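PDB 2WQK: 5'-nucleotidase SurE from Aquifex aeolicus, which probably hydrolyses nucleoside 5'-monophosphates to nucleosides and phosphate, using one divalent metal cation per subunit. Local coordinates for residues V73-G76 / Y77-L81; E22-K25 / S26-R29. All coordinates share one frame; numbering follows the deposited sequence.

Contact 1. Residues V73-G76 / Y77-L81; sequences VHLG and YRVIL
L75 and V79, one turn apart on helix 69-80, lie side by side and point the same way, with L75 CD2 3.9 Å from V79 CG2. V79 sets CG1 anti to its backbone N (chi1 -179°), which leaves CG2 next to that N and on the side of the leucine. The pair sits in the closely packed part of the contact: L75 reaches L52 and M54 of strand 52-58, M54 also meets V79 and I80, and I80 and L81 touch V31 of strand 29-35. V189 and Y201 of a second subunit also pack on L75 and V79, respectively. Beneath these side chains the helix changes pitch as it ends. Y77 N and R78 N make ordinary i to i-4 bonds to V73 O and H74 O, but L75 O is gripped twice, by V79 N at 2.9 Å and by I80 N at 3.2 Å, the latter in the carbonyl plane. L81 N then bonds to G76 O at 2.8 Å, with a C=O...N angle of 169°. The two i to i-5 bonds define a pi-type turn closing the helix, which packs against the mixed sheet of the SurE fold. In contrast to the apolar row, R78 stays partly exposed; Y77 CE2 stands 4.2 Å above the centre of its guanidinium plane. R78 NE forms a salt bridge with E187 of the second subunit, whose OE1 also accepts a hydrogen bond from H74 ND1, joining arginine and histidine through one carboxylate oxygen. H74 NE2 is held by E114 of its own chain.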
loop_
_atom_site.group_PDB
_atom_site.type_symbol
_atom_site.label_atom_id
_atom_site.label_comp_id
_atom_site.label_asym_id
_atom_site.label_seq_id
_atom_site.Cartn_x
_atom_site.Cartn_y
_atom_site.Cartn_z
ATOM N N VAL A 73 17.641 -10.167 5.901
ATOM C CA VAL A 73 18.636 -11.232 5.861
ATOM C C VAL A 73 19.862 -10.800 5.065
ATOM O O VAL A 73 21.002 -10.973 5.497
ATOM C CB VAL A 73 18.071 -12.568 5.320
ATOM C CG1 VAL A 73 19.174 -13.609 5.075
ATOM C CG2 VAL A 73 16.911 -13.071 6.207
ATOM N N HIS A 74 19.609 -10.205 3.900
ATOM C CA HIS A 74 20.710 -9.821 3.048
ATOM C C HIS A 74 21.543 -8.667 3.626
ATOM O O HIS A 74 22.817 -8.722 3.580
ATOM C CB HIS A 74 20.220 -9.539 1.616
ATOM C CG HIS A 74 19.857 -10.796 0.871
ATOM N ND1 HIS A 74 20.575 -11.251 -0.214
ATOM C CD2 HIS A 74 18.864 -11.695 1.058
ATOM C CE1 HIS A 74 20.050 -12.391 -0.642
ATOM N NE2 HIS A 74 19.003 -12.682 0.106
ATOM N N LEU A 75 20.871 -7.655 4.174
ATOM C CA LEU A 75 21.617 -6.548 4.818
ATOM C C LEU A 75 22.280 -7.059 6.108
ATOM O O LEU A 75 23.390 -6.629 6.465
ATOM C CB LEU A 75 20.718 -5.348 5.113
ATOM C CG LEU A 75 20.255 -4.552 3.875
ATOM C CD1 LEU A 75 19.272 -3.470 4.271
ATOM C CD2 LEU A 75 21.442 -3.940 3.081
ATOM N N GLY A 76 21.593 -7.919 6.837
ATOM C CA GLY A 76 22.201 -8.498 8.051
ATOM C C GLY A 76 23.498 -9.225 7.753
ATOM O O GLY A 76 24.527 -9.062 8.433
ATOM N N TYR A 77 23.476 -10.030 6.702
ATOM C CA TYR A 77 24.636 -10.821 6.359
ATOM C C TYR A 77 25.755 -9.947 5.777
ATOM O O TYR A 77 26.904 -10.010 6.224
ATOM C CB TYR A 77 24.234 -11.880 5.342
ATOM C CG TYR A 77 25.376 -12.644 4.724
ATOM C CD1 TYR A 77 26.284 -13.357 5.513
ATOM C CD2 TYR A 77 25.540 -12.696 3.355
ATOM C CE1 TYR A 77 27.285 -14.110 4.978
ATOM C CE2 TYR A 77 26.571 -13.423 2.797
ATOM C CZ TYR A 77 27.443 -14.156 3.609
ATOM O OH TYR A 77 28.459 -14.881 3.015
ATOM N N ARG A 78 25.425 -9.117 4.784
ATOM C CA ARG A 78 26.464 -8.375 4.075
ATOM C C ARG A 78 26.961 -7.174 4.837
ATOM O O ARG A 78 28.147 -6.867 4.755
ATOM C CB ARG A 78 25.999 -7.961 2.673
ATOM C CG ARG A 78 25.715 -9.151 1.840
ATOM C CD ARG A 78 25.608 -8.875 0.328
ATOM N NE ARG A 78 25.228 -10.130 -0.286
ATOM C CZ ARG A 78 26.072 -11.051 -0.731
ATOM N NH1 ARG A 78 27.391 -10.855 -0.682
ATOM N NH2 ARG A 78 25.572 -12.172 -1.249
ATOM N N VAL A 79 26.082 -6.463 5.524
ATOM C CA VAL A 79 26.482 -5.202 6.204
ATOM C C VAL A 79 26.793 -5.490 7.671
ATOM O O VAL A 79 27.939 -5.288 8.124
ATOM C CB VAL A 79 25.419 -4.084 6.075
ATOM C CG1 VAL A 79 25.892 -2.800 6.763
ATOM C CG2 VAL A 79 25.030 -3.833 4.572
ATOM N N ILE A 80 25.823 -6.001 8.423
ATOM C CA ILE A 80 25.994 -6.073 9.883
ATOM C C ILE A 80 27.062 -7.116 10.232
ATOM O O ILE A 80 27.959 -6.845 11.048
ATOM C CB ILE A 80 24.663 -6.366 10.586
ATOM C CG1 ILE A 80 23.618 -5.268 10.256
ATOM C CG2 ILE A 80 24.877 -6.478 12.089
ATOM C CD1 ILE A 80 24.104 -3.869 10.559
ATOM N N LEU A 81 26.967 -8.293 9.626
ATOM C CA LEU A 81 27.928 -9.376 9.856
ATOM C C LEU A 81 29.151 -9.365 8.951
ATOM O O LEU A 81 29.980 -10.284 9.014
ATOM C CB LEU A 81 27.206 -10.732 9.790
ATOM C CG LEU A 81 26.065 -10.930 10.786
ATOM C CD1 LEU A 81 25.384 -12.263 10.515
ATOM C CD2 LEU A 81 26.575 -10.786 12.247
#

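Contact 2. Residues E22-K25 / S26-R29; sequences EALK and SLGR
L24 O receives the backbone of the turn that follows helix 15-24. L27 N donates to it at 2.8 Å, from 49° above the carbonyl plane, and G28 N adds a weak bond at 3.4 Å. The first is an i to i-3 bond and the second an i to i-4 bond, so one carbonyl takes up both amides where the chain leaves the helix. S26 is modelled in two conformers; in the one described here OG lies between its backbone N and carbonyl carbon (chi1 63°), which brings it back to within 3.3 Å of A23 O. In this conformer a water that donates to A23 O also hydrogen-bonds to S26 OG, 2.7 Å away. This turn links helix 15-24 to strand 29-35 in the alpha/beta core of the SurE fold. Apolar contact across it is slight, L24 CD2 lying 4.4 Å from L27 CD1; L27 packs instead on V143 and V146 of helix 135-152, which also meets A23. Charge pairing runs along the exposed flank, within the 22-25 segment. The K25 chain is extended beyond CG and carries NZ to E22 OE1 at 2.9 Å, on the syn side of the carboxylate, in an i to i+3 salt bridge.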
loop_
_atom_site.group_PDB
_atom_site.type_symbol
_atom_site.label_atom_id
_atom_site.label_comp_id
_atom_site.label_asym_id
_atom_site.label_seq_id
_atom_site.Cartn_x
_atom_site.Cartn_y
_atom_site.Cartn_z
ATOM N N GLU A 22 15.277 -13.140 23.327
ATOM C CA GLU A 22 15.636 -13.304 24.758
ATOM C C GLU A 22 16.053 -14.733 25.107
ATOM O O GLU A 22 17.073 -14.969 25.808
ATOM C CB GLU A 22 14.475 -12.772 25.607
ATOM C CG GLU A 22 14.305 -11.247 25.495
ATOM C CD GLU A 22 15.567 -10.404 25.833
ATOM O OE1 GLU A 22 16.329 -10.760 26.743
ATOM O OE2 GLU A 22 15.798 -9.352 25.164
ATOM N N ALA A 23 15.252 -15.699 24.672
ATOM C CA ALA A 23 15.543 -17.108 24.914
ATOM C C ALA A 23 16.840 -17.598 24.290
ATOM O O ALA A 23 17.573 -18.408 24.885
ATOM C CB ALA A 23 14.343 -17.992 24.506
ATOM N N LEU A 24 17.133 -17.098 23.089
ATOM C CA LEU A 24 18.322 -17.544 22.369
ATOM C C LEU A 24 19.651 -17.083 22.949
ATOM O O LEU A 24 20.691 -17.647 22.624
ATOM C CB LEU A 24 18.282 -17.064 20.916
ATOM C CG LEU A 24 17.304 -17.801 20.002
ATOM C CD1 LEU A 24 17.184 -16.968 18.745
ATOM C CD2 LEU A 24 17.838 -19.208 19.721
ATOM N N LYS A 25 19.591 -16.032 23.770
ATOM C CA LYS A 25 20.848 -15.508 24.329
ATOM C C LYS A 25 21.690 -16.573 25.042
ATOM O O LYS A 25 22.911 -16.429 25.114
ATOM C CB LYS A 25 20.567 -14.337 25.280
ATOM C CG LYS A 25 19.994 -13.121 24.631
ATOM C CD LYS A 25 19.541 -12.102 25.718
ATOM C CE LYS A 25 19.273 -10.720 25.157
ATOM N NZ LYS A 25 18.984 -9.691 26.242
ATOM N N SER A 26 21.043 -17.570 25.641
ATOM C CA SER A 26 21.795 -18.612 26.347
ATOM C C SER A 26 22.559 -19.547 25.418
ATOM O O SER A 26 23.428 -20.309 25.863
ATOM C CB SER A 26 20.908 -19.420 27.282
ATOM O OG SER A 26 19.933 -20.096 26.526
ATOM N N LEU A 27 22.250 -19.504 24.115
ATOM C CA LEU A 27 22.986 -20.352 23.150
ATOM C C LEU A 27 24.084 -19.631 22.354
ATOM O O LEU A 27 24.925 -20.268 21.718
ATOM C CB LEU A 27 22.032 -21.000 22.131
ATOM C CG LEU A 27 20.968 -21.849 22.768
ATOM C CD1 LEU A 27 20.081 -22.484 21.631
ATOM C CD2 LEU A 27 21.491 -22.950 23.668
ATOM N N GLY A 28 24.018 -18.310 22.292
ATOM C CA GLY A 28 24.998 -17.571 21.488
ATOM C C GLY A 28 24.593 -16.108 21.358
ATOM O O GLY A 28 23.803 -15.621 22.141
ATOM N N ARG A 29 25.190 -15.442 20.373
ATOM C CA ARG A 29 24.921 -14.029 20.146
ATOM C C ARG A 29 23.817 -13.893 19.129
ATOM O O ARG A 29 23.884 -14.478 18.056
ATOM C CB ARG A 29 26.126 -13.301 19.615
ATOM C CG ARG A 29 25.888 -11.812 19.405
ATOM C CD ARG A 29 27.041 -11.170 18.644
ATOM N NE ARG A 29 28.322 -11.424 19.310
ATOM C CZ ARG A 29 28.758 -10.752 20.386
ATOM N NH1 ARG A 29 28.053 -9.748 20.892
ATOM N NH2 ARG A 29 29.934 -11.067 20.921
HETATM O O HOH W 1 17.380 -19.563 27.101
#

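Both contacts lie where a helix ends, yet they differ in burial and chemistry. Contact 1 is partly buried, its apolar residues packed on the sheet and, in part, on a second subunit, which also takes up polar groups; contact 2 is a surface turn that no other chain of the assembly touches. Their centres are 19 Å apart and their nearest atoms about 6 Å, without touching. Strand 29-35 relates them: the 26-29 segment leads into it, while the end of helix 69-80 packs on it. The helix of contact 1 ends in a pi-type turn, whereas contact 2 uses a tighter i to i-3 bond, with water and an E22-K25 ion pair outside.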